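Local coordinates for protein 2-keto-3-deoxy-D-arabinonate dehydratase (Sulfolobus solfataricus, PDB 2Q1A) that catalyses the metal-dependent (magnesium or calcium) dehydration of 2-dehydro-3-deoxy-D-arabinonate to 2,5-dioxopentanoate, on the pentose oxidation route from D-arabinonate to 2-oxoglutarate, at residues L141-L146 / S166-E171; I208-V213 / T256-G261; A147-S152 / G249-T254; P74-S79 / F117-N122. All coordinates share one frame; numbering follows the deposited sequence.

Interaction 1 of 4, residues L141-L146 / S166-E171. With MG (magnesium ion), chain B; 2KT (2-ketobutyric acid), chain C.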
loop_
_atom_site.group_PDB
_atom_site.type_symbol
_atom_site.label_atom_id
_atom_site.label_comp_id
_atom_site.label_asym_id
_atom_site.label_seq_id
_atom_site.Cartn_x
_atom_site.Cartn_y
_atom_site.Cartn_z
ATOM N N LEU A 141 2.668 11.014 -39.737
ATOM C CA LEU A 141 4.104 11.278 -39.782
ATOM C C LEU A 141 4.735 11.308 -38.393
ATOM O O LEU A 141 4.117 11.798 -37.448
ATOM C CB LEU A 141 4.385 12.613 -40.488
ATOM C CG LEU A 141 4.156 12.741 -42.000
ATOM C CD1 LEU A 141 4.516 14.152 -42.468
ATOM C CD2 LEU A 141 4.945 11.684 -42.791
ATOM N N PRO A 142 5.964 10.785 -38.259
ATOM C CA PRO A 142 6.651 10.943 -36.984
ATOM C C PRO A 142 7.286 12.328 -36.888
ATOM O O PRO A 142 7.771 12.853 -37.893
ATOM C CB PRO A 142 7.731 9.860 -37.033
ATOM C CG PRO A 142 8.033 9.694 -38.498
ATOM C CD PRO A 142 6.771 10.031 -39.243
ATOM N N GLU A 143 7.272 12.922 -35.700
ATOM C CA GLU A 143 7.908 14.217 -35.510
ATOM C C GLU A 143 9.096 14.108 -34.547
ATOM O O GLU A 143 8.915 13.976 -33.334
ATOM C CB GLU A 143 6.885 15.266 -35.059
ATOM C CG GLU A 143 5.791 15.565 -36.105
ATOM C CD GLU A 143 4.872 16.734 -35.721
ATOM O OE1 GLU A 143 3.934 17.041 -36.497
ATOM O OE2 GLU A 143 5.086 17.343 -34.647
ATOM N N PRO A 144 10.323 14.140 -35.092
ATOM C CA PRO A 144 11.529 14.035 -34.271
ATOM C C PRO A 144 11.742 15.307 -33.474
ATOM O O PRO A 144 11.870 16.384 -34.058
ATOM C CB PRO A 144 12.653 13.849 -35.301
ATOM C CG PRO A 144 12.128 14.428 -36.561
ATOM C CD PRO A 144 10.633 14.262 -36.528
ATOM N N GLU A 145 11.764 15.185 -32.150
ATOM C CA GLU A 145 11.817 16.359 -31.282
ATOM C C GLU A 145 12.728 16.153 -30.079
ATOM O O GLU A 145 12.833 15.047 -29.547
ATOM C CB GLU A 145 10.408 16.723 -30.806
ATOM C CG GLU A 145 9.390 16.916 -31.929
ATOM C CD GLU A 145 8.080 17.538 -31.473
ATOM O OE1 GLU A 145 7.129 17.563 -32.288
ATOM O OE2 GLU A 145 7.992 18.016 -30.316
ATOM N N LEU A 146 13.399 17.222 -29.665
ATOM C CA LEU A 146 14.078 17.249 -28.379
ATOM C C LEU A 146 13.038 17.531 -27.290
ATOM O O LEU A 146 12.179 18.412 -27.442
ATOM C CB LEU A 146 15.172 18.321 -28.363
ATOM C CG LEU A 146 15.909 18.577 -27.044
ATOM C CD1 LEU A 146 16.839 17.423 -26.701
ATOM C CD2 LEU A 146 16.681 19.894 -27.103
ATOM N N SER A 166 1.916 12.113 -35.289
ATOM C CA SER A 166 0.782 12.971 -35.677
ATOM C C SER A 166 0.002 12.473 -36.902
ATOM O O SER A 166 0.580 12.282 -37.975
ATOM C CB SER A 166 1.265 14.409 -35.938
ATOM O OG SER A 166 2.189 14.851 -34.954
ATOM N N ALA A 167 -1.310 12.275 -36.737
ATOM C CA ALA A 167 -2.224 12.045 -37.871
ATOM C C ALA A 167 -2.438 13.350 -38.643
ATOM O O ALA A 167 -3.468 14.021 -38.498
ATOM C CB ALA A 167 -3.556 11.470 -37.395
ATOM N N ARG A 168 -1.449 13.694 -39.466
ATOM C CA ARG A 168 -1.411 14.956 -40.206
ATOM C C ARG A 168 -2.624 15.219 -41.105
ATOM O O ARG A 168 -3.029 16.371 -41.286
ATOM C CB ARG A 168 -0.114 15.044 -41.014
ATOM C CG ARG A 168 1.159 15.125 -40.157
ATOM C CD ARG A 168 1.235 16.441 -39.393
ATOM N NE ARG A 168 0.978 17.572 -40.280
ATOM C CZ ARG A 168 1.916 18.213 -40.972
ATOM N NH1 ARG A 168 3.191 17.854 -40.865
ATOM N NH2 ARG A 168 1.581 19.222 -41.766
ATOM N N ASP A 169 -3.212 14.166 -41.663
ATOM C CA ASP A 169 -4.384 14.349 -42.524
ATOM C C ASP A 169 -5.583 14.891 -41.759
ATOM O O ASP A 169 -6.312 15.741 -42.281
ATOM C CB ASP A 169 -4.749 13.069 -43.295
ATOM C CG ASP A 169 -5.071 11.899 -42.385
ATOM O OD1 ASP A 169 -4.315 11.671 -41.411
ATOM O OD2 ASP A 169 -6.074 11.196 -42.660
ATOM N N LEU A 170 -5.769 14.417 -40.523
ATOM C CA LEU A 170 -6.882 14.859 -39.674
ATOM C C LEU A 170 -6.736 16.322 -39.246
ATOM O O LEU A 170 -7.702 17.083 -39.265
ATOM C CB LEU A 170 -7.036 13.947 -38.453
ATOM C CG LEU A 170 -7.391 12.471 -38.664
ATOM C CD1 LEU A 170 -7.703 11.825 -37.323
ATOM C CD2 LEU A 170 -8.566 12.279 -39.633
ATOM N N GLU A 171 -5.519 16.705 -38.873
ATOM C CA GLU A 171 -5.204 18.087 -38.550
ATOM C C GLU A 171 -5.496 19.017 -39.729
ATOM O O GLU A 171 -6.025 20.116 -39.541
ATOM C CB GLU A 171 -3.739 18.209 -38.125
ATOM C CG GLU A 171 -3.207 19.639 -38.067
ATOM C CD GLU A 171 -1.720 19.699 -37.796
ATOM O OE1 GLU A 171 -1.103 18.630 -37.578
ATOM O OE2 GLU A 171 -1.160 20.814 -37.803
HETATM MG MG MG B . 5.216 18.133 -32.750
HETATM C C4 2KT C . 1.808 20.982 -34.119
HETATM C C3 2KT C . 3.002 21.454 -34.240
HETATM C C2 2KT C . 3.919 20.653 -33.870
HETATM O O3 2KT C . 3.652 19.573 -33.336
HETATM C C 2KT C . 5.206 20.975 -34.057
HETATM O OXT 2KT C . 5.514 22.064 -34.594
HETATM O O 2KT C . 6.096 20.170 -33.688
HETATM O O HOH W 1 4.747 16.255 -39.433
HETATM O O HOH W 2 5.620 19.187 -30.857
#
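L141 and S166 pair across the antiparallel hairpin of strands 140-150 and 156-167, which carries the magnesium site of this FAH-family enzyme. Each satisfies the other's backbone: L141 N gives to S166 O at 3.0 Å, and S166 N returns a bond to L141 O at 3.1 Å. E143, its CG anti to the carbonyl carbon (chi1 -64°) and the chain extended beyond, carries its carboxylate to the metal and divides its two oxygens. OE2 of E143 binds magnesium at 2.1 Å beside E145 OE1 at 2.0 Å; D164, a water and the keto O3 and carboxylate O of 2-ketobutyrate complete six ligands. OE1 of E143 is left to the second shell: R89 makes a salt bridge to it and a second water donates to it. S166 OG lies close to that oxygen, but its hydrogen bonds go to D164 O and to NZ of the substrate-binding K182. The other E145 oxygen, OE2, is held by T253 OG1 and G255 N. R168 NH1 is 4.5 Å from E143 OE1, which sits well out of the guanidinium plane, so only charge acts directly. That second water, in the plane, accepts from R168 NH1 at 2.7 Å.

Interaction 2 of 4, residues I208-V213 / T256-G261. With 2KT (2-ketobutyric acid), chain C.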
loop_
_atom_site.group_PDB
_atom_site.type_symbol
_atom_site.label_atom_id
_atom_site.label_comp_id
_atom_site.label_asym_id
_atom_site.label_seq_id
_atom_site.Cartn_x
_atom_site.Cartn_y
_atom_site.Cartn_z
ATOM N N ILE A 208 19.684 16.564 -34.931
ATOM C CA ILE A 208 18.529 15.674 -34.871
ATOM C C ILE A 208 18.357 15.030 -36.243
ATOM O O ILE A 208 18.263 15.735 -37.249
ATOM C CB ILE A 208 17.226 16.419 -34.456
ATOM C CG1 ILE A 208 17.409 17.131 -33.107
ATOM C CG2 ILE A 208 16.044 15.448 -34.406
ATOM C CD1 ILE A 208 16.229 18.007 -32.686
ATOM N N THR A 209 18.322 13.698 -36.278
ATOM C CA THR A 209 18.223 12.956 -37.535
ATOM C C THR A 209 17.032 12.006 -37.527
ATOM O O THR A 209 16.853 11.242 -36.580
ATOM C CB THR A 209 19.513 12.150 -37.810
ATOM O OG1 THR A 209 20.654 12.991 -37.610
ATOM C CG2 THR A 209 19.527 11.601 -39.233
ATOM N N LEU A 210 16.234 12.061 -38.591
ATOM C CA LEU A 210 15.118 11.141 -38.786
ATOM C C LEU A 210 15.335 10.225 -39.999
ATOM O O LEU A 210 15.629 10.692 -41.103
ATOM C CB LEU A 210 13.807 11.919 -38.940
ATOM C CG LEU A 210 12.555 11.197 -39.459
ATOM C CD1 LEU A 210 11.989 10.198 -38.453
ATOM C CD2 LEU A 210 11.495 12.212 -39.852
ATOM N N LYS A 211 15.188 8.921 -39.773
ATOM C CA LYS A 211 15.158 7.932 -40.845
ATOM C C LYS A 211 13.918 7.052 -40.692
ATOM O O LYS A 211 13.601 6.599 -39.591
ATOM C CB LYS A 211 16.431 7.075 -40.843
ATOM C CG LYS A 211 17.667 7.794 -41.394
ATOM C CD LYS A 211 18.996 7.198 -40.894
ATOM C CE LYS A 211 19.442 5.976 -41.715
ATOM N NZ LYS A 211 20.885 5.622 -41.472
ATOM N N ILE A 212 13.204 6.844 -41.794
ATOM C CA ILE A 212 12.124 5.866 -41.841
ATOM C C ILE A 212 12.582 4.691 -42.715
ATOM O O ILE A 212 13.038 4.889 -43.844
ATOM C CB ILE A 212 10.813 6.481 -42.372
ATOM C CG1 ILE A 212 10.444 7.734 -41.558
ATOM C CG2 ILE A 212 9.678 5.451 -42.338
ATOM C CD1 ILE A 212 9.342 8.592 -42.166
ATOM N N VAL A 213 12.478 3.476 -42.182
ATOM C CA VAL A 213 12.968 2.284 -42.866
ATOM C C VAL A 213 11.813 1.354 -43.233
ATOM O O VAL A 213 11.059 0.910 -42.365
ATOM C CB VAL A 213 14.053 1.547 -42.037
ATOM C CG1 VAL A 213 14.529 0.279 -42.751
ATOM C CG2 VAL A 213 15.241 2.460 -41.781
ATOM N N THR A 256 9.034 20.107 -33.817
ATOM C CA THR A 256 9.864 19.483 -34.859
ATOM C C THR A 256 10.283 20.429 -35.990
ATOM O O THR A 256 9.619 21.436 -36.258
ATOM C CB THR A 256 9.181 18.234 -35.477
ATOM O OG1 THR A 256 10.152 17.471 -36.198
ATOM C CG2 THR A 256 8.039 18.624 -36.421
ATOM N N ALA A 257 11.387 20.085 -36.648
ATOM C CA ALA A 257 11.860 20.810 -37.829
ATOM C C ALA A 257 11.917 19.917 -39.075
ATOM O O ALA A 257 12.112 20.415 -40.189
ATOM C CB ALA A 257 13.219 21.416 -37.561
ATOM N N ILE A 258 11.757 18.608 -38.883
ATOM C CA ILE A 258 11.839 17.650 -39.982
ATOM C C ILE A 258 10.451 17.129 -40.357
ATOM O O ILE A 258 9.828 16.369 -39.605
ATOM C CB ILE A 258 12.809 16.476 -39.666
ATOM C CG1 ILE A 258 14.182 17.013 -39.243
ATOM C CG2 ILE A 258 12.936 15.560 -40.871
ATOM C CD1 ILE A 258 15.105 15.990 -38.624
ATOM N N VAL A 259 9.978 17.558 -41.524
ATOM C CA VAL A 259 8.644 17.228 -42.007
ATOM C C VAL A 259 8.731 16.546 -43.379
ATOM O O VAL A 259 8.927 17.218 -44.395
ATOM C CB VAL A 259 7.739 18.495 -42.097
ATOM C CG1 VAL A 259 6.305 18.120 -42.470
ATOM C CG2 VAL A 259 7.760 19.279 -40.785
ATOM N N PRO A 260 8.618 15.200 -43.412
ATOM C CA PRO A 260 8.492 14.453 -44.667
ATOM C C PRO A 260 7.313 14.927 -45.526
ATOM O O PRO A 260 6.419 15.619 -45.031
ATOM C CB PRO A 260 8.251 13.016 -44.192
ATOM C CG PRO A 260 8.895 12.953 -42.852
ATOM C CD PRO A 260 8.644 14.299 -42.242
ATOM N N GLY A 261 7.325 14.550 -46.804
ATOM C CA GLY A 261 6.303 14.978 -47.755
ATOM C C GLY A 261 4.988 14.237 -47.619
ATOM O O GLY A 261 4.888 13.252 -46.883
HETATM C C4 2KT C . 1.808 20.982 -34.119
HETATM C C3 2KT C . 3.002 21.454 -34.240
HETATM C C2 2KT C . 3.919 20.653 -33.870
HETATM O O3 2KT C . 3.652 19.573 -33.336
HETATM C C 2KT C . 5.206 20.975 -34.057
HETATM O OXT 2KT C . 5.514 22.064 -34.594
HETATM O O 2KT C . 6.096 20.170 -33.688
#
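L210 and I258 have the nearest CA atoms between strand 208-213 and the irregular segment 256-261, 7.4 Å apart, and no hydrogen bond joins the two segments. Side chains fill the interval. I208, L210 and I212, alternate residues of the strand, direct their CB atoms toward the loop, and I258 and P260 answer from the other side. L210 has CG anti to the backbone N (chi1 167°), which brings CD2 over to two partners: I258 CG2 at 3.8 Å, where the chains slide past each other in opposite directions, and the CG corner of the P260 ring at 4.0 Å, the two side chains reaching toward each other. The other branch of I258 reaches an earlier residue of the strand, its CD1 lying 3.5 Å from I208 O. P260 CG also has I212 CD1 as a looser neighbour at 4.4 Å. Strand 207-214 is an inner strand of the five-stranded mixed sheet, running between 271-276 and 217-225, and P144 and F220 pack on L210 and I258 as well. Segment 256-261 lies against this sheet, and T256 at its start reaches the ligand. T256 N donates to the carboxylate O of 2-ketobutyrate at 2.9 Å (154°), and T256 CG2 lies 3.7 Å from the same oxygen. T256 OG1 bonds to P144 O and accepts a weak bond from I258 N at 3.3 Å.

Interaction 3 of 4, residues A147-S152 / G249-T254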
loop_
_atom_site.group_PDB
_atom_site.type_symbol
_atom_site.label_atom_id
_atom_site.label_comp_id
_atom_site.label_asym_id
_atom_site.label_seq_id
_atom_site.Cartn_x
_atom_site.Cartn_y
_atom_site.Cartn_z
ATOM N N ALA A 147 13.114 16.770 -26.204
ATOM C CA ALA A 147 12.160 16.897 -25.116
ATOM C C ALA A 147 12.858 17.044 -23.771
ATOM O O ALA A 147 13.889 16.414 -23.521
ATOM C CB ALA A 147 11.221 15.715 -25.103
ATOM N N VAL A 148 12.295 17.891 -22.914
ATOM C CA VAL A 148 12.833 18.076 -21.567
ATOM C C VAL A 148 11.987 17.356 -20.519
ATOM O O VAL A 148 10.761 17.275 -20.645
ATOM C CB VAL A 148 12.977 19.577 -21.188
ATOM C CG1 VAL A 148 14.166 20.208 -21.907
ATOM C CG2 VAL A 148 11.683 20.358 -21.471
ATOM N N VAL A 149 12.655 16.819 -19.500
ATOM C CA VAL A 149 11.975 16.349 -18.294
ATOM C C VAL A 149 12.016 17.486 -17.270
ATOM O O VAL A 149 13.074 18.084 -17.039
ATOM C CB VAL A 149 12.612 15.059 -17.721
ATOM C CG1 VAL A 149 11.809 14.545 -16.541
ATOM C CG2 VAL A 149 12.689 13.977 -18.787
ATOM N N LEU A 150 10.861 17.784 -16.675
ATOM C CA LEU A 150 10.722 18.920 -15.746
ATOM C C LEU A 150 10.287 18.512 -14.335
ATOM O O LEU A 150 9.637 17.480 -14.156
ATOM C CB LEU A 150 9.717 19.934 -16.308
ATOM C CG LEU A 150 9.909 20.371 -17.761
ATOM C CD1 LEU A 150 8.663 21.045 -18.313
ATOM C CD2 LEU A 150 11.126 21.278 -17.900
ATOM N N ASP A 151 10.653 19.320 -13.338
ATOM C CA ASP A 151 10.002 19.248 -12.014
ATOM C C ASP A 151 8.802 20.205 -11.945
ATOM O O ASP A 151 8.480 20.873 -12.935
ATOM C CB ASP A 151 10.994 19.459 -10.847
ATOM C CG ASP A 151 11.488 20.904 -10.714
ATOM O OD1 ASP A 151 10.778 21.857 -11.113
ATOM O OD2 ASP A 151 12.606 21.080 -10.178
ATOM N N SER A 152 8.145 20.266 -10.784
ATOM C CA SER A 152 6.902 21.043 -10.643
ATOM C C SER A 152 7.076 22.559 -10.763
ATOM O O SER A 152 6.104 23.274 -11.007
ATOM C CB SER A 152 6.145 20.673 -9.360
ATOM O OG SER A 152 6.995 20.681 -8.225
ATOM N N GLY A 249 8.314 15.226 -13.080
ATOM C CA GLY A 249 8.589 14.210 -14.086
ATOM C C GLY A 249 7.806 14.402 -15.368
ATOM O O GLY A 249 7.880 13.560 -16.265
ATOM N N THR A 250 7.056 15.505 -15.448
ATOM C CA THR A 250 6.378 15.931 -16.678
ATOM C C THR A 250 7.394 16.093 -17.821
ATOM O O THR A 250 8.542 16.515 -17.597
ATOM C CB THR A 250 5.597 17.270 -16.458
ATOM O OG1 THR A 250 4.461 17.036 -15.618
ATOM C CG2 THR A 250 5.123 17.889 -17.784
ATOM N N ILE A 251 6.971 15.748 -19.034
ATOM C CA ILE A 251 7.804 15.937 -20.209
ATOM C C ILE A 251 7.190 16.974 -21.139
ATOM O O ILE A 251 5.996 16.908 -21.461
ATOM C CB ILE A 251 8.060 14.610 -20.980
ATOM C CG1 ILE A 251 8.972 13.681 -20.176
ATOM C CG2 ILE A 251 8.689 14.892 -22.337
ATOM C CD1 ILE A 251 9.245 12.328 -20.838
ATOM N N LEU A 252 8.019 17.934 -21.547
ATOM C CA LEU A 252 7.686 18.867 -22.609
ATOM C C LEU A 252 8.502 18.558 -23.864
ATOM O O LEU A 252 9.741 18.534 -23.830
ATOM C CB LEU A 252 7.929 20.319 -22.167
ATOM C CG LEU A 252 7.729 21.439 -23.202
ATOM C CD1 LEU A 252 6.315 21.451 -23.771
ATOM C CD2 LEU A 252 8.072 22.796 -22.617
ATOM N N THR A 253 7.800 18.323 -24.968
ATOM C CA THR A 253 8.453 18.132 -26.260
ATOM C C THR A 253 8.424 19.429 -27.082
ATOM O O THR A 253 7.366 20.038 -27.266
ATOM C CB THR A 253 7.907 16.894 -27.023
ATOM O OG1 THR A 253 8.705 16.662 -28.184
ATOM C CG2 THR A 253 6.442 17.050 -27.424
ATOM N N THR A 254 9.597 19.843 -27.560
ATOM C CA THR A 254 9.830 21.228 -27.990
ATOM C C THR A 254 9.519 21.601 -29.451
ATOM O O THR A 254 9.854 22.705 -29.886
ATOM C CB THR A 254 11.267 21.676 -27.648
ATOM O OG1 THR A 254 12.206 20.901 -28.405
ATOM C CG2 THR A 254 11.545 21.488 -26.160
#
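V149 has CG1 anti to its backbone N (chi1 -175°) and I251 has CG1 anti to its carbonyl carbon (chi1 -70°), turns that bring V149 CG2 and I251 CG1 to 4.0 Å on one face of the sheet. The strands 147-150 and 250-253 form an antiparallel pair ending in a G1 beta bulge; their short axes come within 4.6 Å. Between the non-hydrogen-bonded pairs A147-T253 and V149-I251 lies the hydrogen-bonded pair V148-L252, with V148 N to L252 O at 2.8 Å and L252 N, in the carbonyl plane, to V148 O. On the face of V149, I251 CG2 also meets A147 CB at 3.8 Å, and M162, I194 and F190 close over these residues. Replacing I251 by alanine removes CG1, CG2 and CD1, which would probably leave V149 CG2 without its partner here, take one neighbour from A147 CB and open a gap beside M162 and F190. On the reverse face V148 and L252 lie side by side, pointing the same way, V148 CG2 3.8 Å from L252 CB. L150 comes obliquely, its CD1 4.0 Å from the same L252 CB, and helix 233-241 packs on this face through I237 and Q236. T254 OG1 bonds to L146 O. At the bulge G249 and T250 both face L150: L150 N gives to T250 O, while G249, whose positive phi suits a glycine, sends its N to L150 O at 2.8 Å, nearly straight down the carbonyl.

Interaction 4 of 4, residues P74-S79 / F117-N122. With 2KT (2-ketobutyric acid), chain C.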
loop_
_atom_site.group_PDB
_atom_site.type_symbol
_atom_site.label_atom_id
_atom_site.label_comp_id
_atom_site.label_asym_id
_atom_site.label_seq_id
_atom_site.Cartn_x
_atom_site.Cartn_y
_atom_site.Cartn_z
ATOM N N PRO A 74 3.976 11.634 -15.709
ATOM C CA PRO A 74 2.567 11.746 -15.320
ATOM C C PRO A 74 1.766 12.466 -16.396
ATOM O O PRO A 74 0.586 12.154 -16.616
ATOM C CB PRO A 74 2.617 12.573 -14.028
ATOM C CG PRO A 74 4.019 12.415 -13.522
ATOM C CD PRO A 74 4.873 12.310 -14.753
ATOM N N GLU A 75 2.423 13.414 -17.064
ATOM C CA GLU A 75 1.838 14.165 -18.172
ATOM C C GLU A 75 2.897 14.397 -19.257
ATOM O O GLU A 75 4.091 14.493 -18.957
ATOM C CB GLU A 75 1.292 15.515 -17.684
ATOM C CG GLU A 75 0.365 15.442 -16.470
ATOM C CD GLU A 75 -0.301 16.771 -16.127
ATOM O OE1 GLU A 75 0.124 17.831 -16.641
ATOM O OE2 GLU A 75 -1.261 16.750 -15.332
ATOM N N VAL A 76 2.453 14.476 -20.512
ATOM C CA VAL A 76 3.313 14.887 -21.623
ATOM C C VAL A 76 2.647 16.039 -22.375
ATOM O O VAL A 76 1.476 15.949 -22.751
ATOM C CB VAL A 76 3.628 13.720 -22.616
ATOM C CG1 VAL A 76 4.660 14.157 -23.638
ATOM C CG2 VAL A 76 4.129 12.494 -21.884
ATOM N N TRP A 77 3.396 17.118 -22.581
ATOM C CA TRP A 77 2.895 18.261 -23.343
ATOM C C TRP A 77 3.795 18.568 -24.531
ATOM O O TRP A 77 5.011 18.335 -24.492
ATOM C CB TRP A 77 2.785 19.515 -22.473
ATOM C CG TRP A 77 1.798 19.448 -21.345
ATOM C CD1 TRP A 77 1.920 18.732 -20.193
ATOM C CD2 TRP A 77 0.564 20.172 -21.236
ATOM N NE1 TRP A 77 0.836 18.947 -19.379
ATOM C CE2 TRP A 77 -0.010 19.832 -19.991
ATOM C CE3 TRP A 77 -0.111 21.077 -22.068
ATOM C CZ2 TRP A 77 -1.235 20.352 -19.561
ATOM C CZ3 TRP A 77 -1.331 21.595 -21.638
ATOM C CH2 TRP A 77 -1.875 21.232 -20.393
ATOM N N GLY A 78 3.180 19.108 -25.579
ATOM C CA GLY A 78 3.896 19.495 -26.782
ATOM C C GLY A 78 3.907 20.988 -27.042
ATOM O O GLY A 78 3.035 21.730 -26.576
ATOM N N SER A 79 4.912 21.424 -27.788
ATOM C CA SER A 79 4.999 22.792 -28.250
ATOM C C SER A 79 4.965 22.760 -29.769
ATOM O O SER A 79 5.450 21.812 -30.383
ATOM C CB SER A 79 6.293 23.419 -27.765
ATOM O OG SER A 79 6.127 24.808 -27.572
ATOM N N PHE A 117 -1.799 19.536 -25.086
ATOM C CA PHE A 117 -1.653 18.303 -24.309
ATOM C C PHE A 117 -1.380 17.137 -25.248
ATOM O O PHE A 117 -2.117 16.925 -26.222
ATOM C CB PHE A 117 -2.898 18.025 -23.458
ATOM C CG PHE A 117 -2.746 16.850 -22.527
ATOM C CD1 PHE A 117 -3.336 15.621 -22.827
ATOM C CD2 PHE A 117 -2.000 16.962 -21.356
ATOM C CE1 PHE A 117 -3.195 14.524 -21.970
ATOM C CE2 PHE A 117 -1.848 15.864 -20.495
ATOM C CZ PHE A 117 -2.446 14.645 -20.807
ATOM N N LYS A 118 -0.331 16.381 -24.951
ATOM C CA LYS A 118 0.128 15.320 -25.852
ATOM C C LYS A 118 -0.285 13.907 -25.441
ATOM O O LYS A 118 -0.877 13.186 -26.252
ATOM C CB LYS A 118 1.645 15.405 -26.075
ATOM C CG LYS A 118 2.226 14.285 -26.937
ATOM C CD LYS A 118 1.599 14.235 -28.328
ATOM C CE LYS A 118 1.907 12.912 -29.012
ATOM N NZ LYS A 118 1.321 12.831 -30.383
ATOM N N ALA A 119 0.021 13.510 -24.201
ATOM C CA ALA A 119 -0.212 12.131 -23.762
ATOM C C ALA A 119 -0.224 11.926 -22.245
ATOM O O ALA A 119 0.404 12.677 -21.494
ATOM C CB ALA A 119 0.833 11.197 -24.397
ATOM N N THR A 120 -0.952 10.893 -21.823
ATOM C CA THR A 120 -0.819 10.289 -20.502
ATOM C C THR A 120 0.207 9.146 -20.607
ATOM O O THR A 120 0.447 8.643 -21.710
ATOM C CB THR A 120 -2.175 9.735 -20.002
ATOM O OG1 THR A 120 -2.733 8.848 -20.985
ATOM C CG2 THR A 120 -3.154 10.871 -19.732
ATOM N N PRO A 121 0.823 8.735 -19.475
ATOM C CA PRO A 121 1.881 7.707 -19.513
ATOM C C PRO A 121 1.494 6.411 -20.226
ATOM O O PRO A 121 2.301 5.859 -20.977
ATOM C CB PRO A 121 2.167 7.420 -18.028
ATOM C CG PRO A 121 1.053 8.048 -17.269
ATOM C CD PRO A 121 0.576 9.201 -18.100
ATOM N N ASN A 122 0.277 5.928 -19.992
ATOM C CA ASN A 122 -0.176 4.687 -20.611
ATOM C C ASN A 122 -0.352 4.801 -22.138
ATOM O O ASN A 122 -0.469 3.789 -22.825
ATOM C CB ASN A 122 -1.457 4.177 -19.943
ATOM C CG ASN A 122 -2.666 5.048 -20.257
ATOM O OD1 ASN A 122 -2.671 6.256 -19.982
ATOM N ND2 ASN A 122 -3.699 4.440 -20.831
HETATM C C4 2KT C . 1.808 20.982 -34.119
HETATM C C3 2KT C . 3.002 21.454 -34.240
HETATM C C2 2KT C . 3.919 20.653 -33.870
HETATM O O3 2KT C . 3.652 19.573 -33.336
HETATM C C 2KT C . 5.206 20.975 -34.057
HETATM O OXT 2KT C . 5.514 22.064 -34.594
HETATM O O 2KT C . 6.096 20.170 -33.688
#
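V76 faces both K118 and A119 across strands 76-80 and 114-119, a classic beta bulge in an antiparallel pair. V76 O accepts from K118 N at 2.9 Å and from A119 N at 3.2 Å, both from one face of its plane, while V76 N gives to A119 O. The end of K118 leads away, its NZ hydrogen-bonded to K182 O and salt-bridged to the metal ligand D164. Beyond the bulge W77 pairs with F117, which also stacks on F117 of the second subunit, and E75 OE2 salt-bridges R123 of that subunit. From W77 CB the indole leaves with CG anti to the carbonyl carbon (chi1 -64°), which sets one ring face against F117. CE3 lies 3.8 Å from F117 N. CE2 meets F117 CD2 at 3.7 Å, and the planes stand at 88° in a T-shaped stack, the edge of F117 on the face of W77. CZ2 is 3.9 Å from the same F117 CD2. A leucine in place of W77 would probably cost F117 the face its edge rests on and leave E75 OE1 without its indole donor. The indole nitrogen, NE1, gives to E75 OE1 at 3.0 Å, exactly in the ring plane.

Overall arrangement
All four contacts are buried, but only interaction 4 has substantial dealings with another subunit. Interactions 1 and 3 share strand 140-150, and strand 250-253 of interaction 3 is flanked on its other edge by strand 76-80 of interaction 4, through backbone bonds of W77 with I251 and T253. Those three are therefore built on strand pairing. Interaction 2, on the opposite side of the chain's centre from 3 and 4, has only apolar packing between its segments. Chemistry varies: carboxylates and metal dominate interaction 1, aliphatic side chains 2 and 3, aromatic rings 4. T256 adjoins interaction 1 through P144, and the ligand is touched by 1, 2 and 4, whereas interaction 3 reaches the site only in the second shell, through T253 OG1.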